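Local coordinates for protein farnesyl diphosphate phosphatase YisP (Bacillus subtilis subsp. subtilis, PDB 3WE9) that hydrolyses farnesyl diphosphate to farnesol and diphosphate and takes part in biofilm formation, at residues Q180-Q184 / F185-E189; T188-D191 / L192-T196. One frame throughout, in Å; residues are numbered along the deposited sequence.

Interaction 1 (Q180-Q184 / F185-E189); sequences QVMQQ and FGYTE
Met182 O, in the last turn of helix 179-185, takes a bond from Tyr187 N, past the helix end, and a weak one from Phe185 N. The Tyr187 N bond is 3.0 Å long, with an N-H...O angle of 160°, and comes from above the carbonyl plane. Phe185 CG lies anti to the carbonyl carbon (chi1 -54°), which lays the ring alongside the side chains of Val181 and Gln184. Gln184 CB sits over one ring face, a CH-pi contact 4.1 Å from the Phe185 ring centroid. The Gln184 amide is steeply turned against the ring, with OE1 3.6 Å from Phe185 CZ. Val181 CG1 meets Phe185 CE2 at 3.9 Å. With an alanine here the ring is gone, which would probably leave Gln184 CB without its CH-pi partner and open a gap beside Val181 CG1. Further on, the Met182 and Tyr187 side chains run across each other. Met182 CG meets the ring edge in plane, 3.9 Å from Tyr187 CD2, and CE comes equally near that atom after a bend at chi3. Gly186 has positive phi and gives a weak bond from its N to Gln183 O at 3.4 Å. With the Tyr187 N bond, this is the Schellman motif that ends a helix, with Gly186 as its C-prime residue.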
loop_
_atom_site.group_PDB
_atom_site.type_symbol
_atom_site.label_atom_id
_atom_site.label_comp_id
_atom_site.label_asym_id
_atom_site.label_seq_id
_atom_site.Cartn_x
_atom_site.Cartn_y
_atom_site.Cartn_z
ATOM N N GLN A 180 -22.826 2.952 5.333
ATOM C CA GLN A 180 -23.512 1.963 6.163
ATOM C C GLN A 180 -22.775 1.785 7.487
ATOM O O GLN A 180 -23.390 1.497 8.512
ATOM C CB GLN A 180 -23.617 0.614 5.445
ATOM C CG GLN A 180 -24.671 0.573 4.352
ATOM C CD GLN A 180 -26.032 1.000 4.857
ATOM O OE1 GLN A 180 -26.598 0.378 5.761
ATOM N NE2 GLN A 180 -26.566 2.074 4.284
ATOM N N VAL A 181 -21.457 1.948 7.465
ATOM C CA VAL A 181 -20.679 1.828 8.693
ATOM C C VAL A 181 -20.939 3.089 9.527
ATOM O O VAL A 181 -21.129 3.013 10.739
ATOM C CB VAL A 181 -19.161 1.686 8.395
ATOM C CG1 VAL A 181 -18.370 1.697 9.701
ATOM C CG2 VAL A 181 -18.897 0.376 7.650
ATOM N N MET A 182 -20.964 4.244 8.873
ATOM C CA MET A 182 -21.244 5.486 9.578
ATOM C C MET A 182 -22.597 5.379 10.282
ATOM O O MET A 182 -22.730 5.740 11.453
ATOM C CB MET A 182 -21.279 6.664 8.603
ATOM C CG MET A 182 -19.916 7.138 8.130
ATOM S SD MET A 182 -20.051 8.185 6.674
ATOM C CE MET A 182 -20.958 9.615 7.318
ATOM N N GLN A 183 -23.588 4.866 9.559
ATOM C CA GLN A 183 -24.942 4.725 10.091
ATOM C C GLN A 183 -25.009 3.813 11.307
ATOM O O GLN A 183 -25.805 4.038 12.213
ATOM C CB GLN A 183 -25.886 4.199 9.001
ATOM C CG GLN A 183 -27.349 4.105 9.442
ATOM C CD GLN A 183 -28.284 3.687 8.312
ATOM O OE1 GLN A 183 -28.121 2.622 7.714
ATOM N NE2 GLN A 183 -29.268 4.531 8.018
ATOM N N GLN A 184 -24.175 2.778 11.307
ATOM C CA GLN A 184 -24.096 1.819 12.403
ATOM C C GLN A 184 -23.817 2.524 13.725
ATOM O O GLN A 184 -24.388 2.180 14.759
ATOM C CB GLN A 184 -22.935 0.842 12.169
ATOM C CG GLN A 184 -23.238 -0.428 11.409
ATOM C CD GLN A 184 -21.972 -1.149 10.965
ATOM O OE1 GLN A 184 -20.958 -1.159 11.670
ATOM N NE2 GLN A 184 -22.026 -1.757 9.791
ATOM N N PHE A 185 -22.912 3.499 13.675
ATOM C CA PHE A 185 -22.479 4.222 14.860
ATOM C C PHE A 185 -23.048 5.627 15.048
ATOM O O PHE A 185 -22.699 6.310 16.007
ATOM C CB PHE A 185 -20.943 4.260 14.869
ATOM C CG PHE A 185 -20.313 2.896 14.755
ATOM C CD1 PHE A 185 -20.549 1.923 15.730
ATOM C CD2 PHE A 185 -19.530 2.565 13.651
ATOM C CE1 PHE A 185 -20.015 0.633 15.602
ATOM C CE2 PHE A 185 -18.990 1.281 13.509
ATOM C CZ PHE A 185 -19.235 0.312 14.490
ATOM N N GLY A 186 -23.919 6.054 14.140
ATOM C CA GLY A 186 -24.518 7.372 14.260
ATOM C C GLY A 186 -23.645 8.545 13.837
ATOM O O GLY A 186 -23.837 9.660 14.324
ATOM N N TYR A 187 -22.685 8.306 12.946
ATOM C CA TYR A 187 -21.823 9.377 12.461
ATOM C C TYR A 187 -22.537 9.967 11.253
ATOM O O TYR A 187 -22.790 9.272 10.267
ATOM C CB TYR A 187 -20.446 8.833 12.055
ATOM C CG TYR A 187 -19.425 9.924 11.797
ATOM C CD1 TYR A 187 -19.110 10.857 12.788
ATOM C CD2 TYR A 187 -18.780 10.031 10.563
ATOM C CE1 TYR A 187 -18.180 11.870 12.553
ATOM C CE2 TYR A 187 -17.848 11.041 10.319
ATOM C CZ TYR A 187 -17.557 11.959 11.322
ATOM O OH TYR A 187 -16.651 12.971 11.086
ATOM N N THR A 188 -22.846 11.257 11.324
ATOM C CA THR A 188 -23.593 11.923 10.258
ATOM C C THR A 188 -22.805 12.518 9.101
ATOM O O THR A 188 -21.621 12.804 9.224
ATOM C CB THR A 188 -24.443 13.052 10.856
ATOM O OG1 THR A 188 -23.570 14.072 11.364
ATOM C CG2 THR A 188 -25.289 12.522 11.998
ATOM N N GLU A 189 -23.488 12.711 7.970
ATOM C CA GLU A 189 -22.870 13.328 6.801
ATOM C C GLU A 189 -22.386 14.711 7.223
ATOM O O GLU A 189 -21.335 15.170 6.786
ATOM C CB GLU A 189 -23.886 13.482 5.661
ATOM C CG GLU A 189 -24.231 12.202 4.914
ATOM C CD GLU A 189 -23.135 11.759 3.968
ATOM O OE1 GLU A 189 -22.141 12.501 3.809
ATOM O OE2 GLU A 189 -23.268 10.666 3.370
#

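Interaction 2 (T188-D191 / L192-T196); sequences TEAD and LQKGT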
loop_
_atom_site.group_PDB
_atom_site.type_symbol
_atom_site.label_atom_id
_atom_site.label_comp_id
_atom_site.label_asym_id
_atom_site.label_seq_id
_atom_site.Cartn_x
_atom_site.Cartn_y
_atom_site.Cartn_z
ATOM N N THR A 188 -22.846 11.257 11.324
ATOM C CA THR A 188 -23.593 11.923 10.258
ATOM C C THR A 188 -22.805 12.518 9.101
ATOM O O THR A 188 -21.621 12.804 9.224
ATOM C CB THR A 188 -24.443 13.052 10.856
ATOM O OG1 THR A 188 -23.570 14.072 11.364
ATOM C CG2 THR A 188 -25.289 12.522 11.998
ATOM N N GLU A 189 -23.488 12.711 7.970
ATOM C CA GLU A 189 -22.870 13.328 6.801
ATOM C C GLU A 189 -22.386 14.711 7.223
ATOM O O GLU A 189 -21.335 15.170 6.786
ATOM C CB GLU A 189 -23.886 13.482 5.661
ATOM C CG GLU A 189 -24.231 12.202 4.914
ATOM C CD GLU A 189 -23.135 11.759 3.968
ATOM O OE1 GLU A 189 -22.141 12.501 3.809
ATOM O OE2 GLU A 189 -23.268 10.666 3.370
ATOM N N ALA A 190 -23.166 15.373 8.073
ATOM C CA ALA A 190 -22.809 16.708 8.556
ATOM C C ALA A 190 -21.531 16.648 9.389
ATOM O O ALA A 190 -20.661 17.511 9.254
ATOM C CB ALA A 190 -23.950 17.297 9.385
ATOM N N ASP A 191 -21.429 15.643 10.259
ATOM C CA ASP A 191 -20.235 15.468 11.094
ATOM C C ASP A 191 -19.033 15.338 10.158
ATOM O O ASP A 191 -18.028 16.037 10.298
ATOM C CB ASP A 191 -20.292 14.172 11.928
ATOM C CG ASP A 191 -21.293 14.214 13.072
ATOM O OD1 ASP A 191 -21.558 15.302 13.617
ATOM O OD2 ASP A 191 -21.791 13.120 13.448
ATOM N N LEU A 192 -19.152 14.412 9.211
ATOM C CA LEU A 192 -18.095 14.138 8.244
ATOM C C LEU A 192 -17.648 15.373 7.469
ATOM O O LEU A 192 -16.451 15.632 7.337
ATOM C CB LEU A 192 -18.555 13.056 7.256
ATOM C CG LEU A 192 -17.593 12.691 6.119
ATOM C CD1 LEU A 192 -16.277 12.174 6.701
ATOM C CD2 LEU A 192 -18.229 11.641 5.222
ATOM N N GLN A 193 -18.605 16.131 6.951
ATOM C CA GLN A 193 -18.266 17.322 6.182
ATOM C C GLN A 193 -17.485 18.318 7.035
ATOM O O GLN A 193 -16.583 18.993 6.538
ATOM C CB GLN A 193 -19.530 17.980 5.623
ATOM C CG GLN A 193 -19.240 19.147 4.678
ATOM C CD GLN A 193 -20.469 19.600 3.910
ATOM O OE1 GLN A 193 -21.056 18.832 3.144
ATOM N NE2 GLN A 193 -20.865 20.855 4.107
ATOM N N LYS A 194 -17.830 18.396 8.317
ATOM C CA LYS A 194 -17.159 19.296 9.256
ATOM C C LYS A 194 -15.840 18.708 9.746
ATOM O O LYS A 194 -15.029 19.403 10.357
ATOM C CB LYS A 194 -18.052 19.563 10.473
ATOM C CG LYS A 194 -19.024 20.718 10.319
ATOM C CD LYS A 194 -19.958 20.828 11.524
ATOM C CE LYS A 194 -20.956 19.676 11.560
ATOM N NZ LYS A 194 -21.918 19.775 12.700
ATOM N N GLY A 195 -15.640 17.419 9.491
ATOM C CA GLY A 195 -14.429 16.764 9.941
ATOM C C GLY A 195 -14.467 16.606 11.448
ATOM O O GLY A 195 -13.443 16.727 12.128
ATOM N N THR A 196 -15.653 16.328 11.980
ATOM C CA THR A 196 -15.812 16.169 13.420
ATOM C C THR A 196 -15.296 14.829 13.925
ATOM O O THR A 196 -15.699 13.773 13.439
ATOM C CB THR A 196 -17.285 16.299 13.847
ATOM O OG1 THR A 196 -17.804 17.558 13.394
ATOM C CG2 THR A 196 -17.405 16.222 15.369
HETATM O O HOH W 1 -20.611 17.522 13.690
#
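Thr196, just past helix 189-194, points back at Asp191, whose own side chain points away; even so their CB atoms are 4.2 Å apart. Asp191 O takes a nearly straight bond from Thr196 N, at 2.9 Å and 178°, which comes from above the carbonyl plane. The Asp191 carboxylate faces two ways. OD2 turns to the start of the helix and accepts from Thr188 N at 3.0 Å, met from above the carboxylate plane. Asp191 N in turn bonds to Thr188 OG1, although the place of that oxygen is less sure. This reciprocal pair is a capping box, with Thr188 as the N-cap. OD1 turns to the other end of the helix, where a water lies between it and both Lys194 NZ and Thr196 OG1. The water lies 2.8 Å from Lys194 NZ and accepts from it. Its distance to OD1 is unusually short and therefore doubtful. Lys194 bends at chi3 (-70°), which brings CE over the backbone of Ala190, 3.2 Å from Ala190 O. Lys194 NZ stays 4.6 Å from Asp191 OD1, beyond a salt bridge, so any link between the opposite charges probably runs through the water. Leu192 leaves the helix on another side, with CB packed 3.5 Å from Glu189 O. The backbone bonds Leu192 N to Thr188 O and Gln193 N to Glu189 O run through the helix. Gly195, at positive phi, ends it in a Schellman motif. The short helix lies between helices 179-185 and 199-221 in the chain. Leu192 is its buried residue, covered by Ile177, Arg179, Met182 and Phe256, while Glu189 makes a salt bridge to Arg179 at the start of helix 179-185.

Overall arrangement
Interactions 1 and 2 follow each other along the chain and share Thr188 and Glu189. Their centres are 10 Å apart. Each contains a Schellman helix end, and the capping box starts the second helix soon after the first one stops. Tyr187 ties them together: its OH lies 2.7 Å from Thr196 O, a probable hydrogen bond. Met182 CE also packs 4.0 Å from Leu192 CD2. The contacts lie on the same side of the molecule, and their centres lie about 26 and 27 Å from the centre of the chain. In related synthases the active site is a central cavity among long helices, so this pair of short helices is probably peripheral to it.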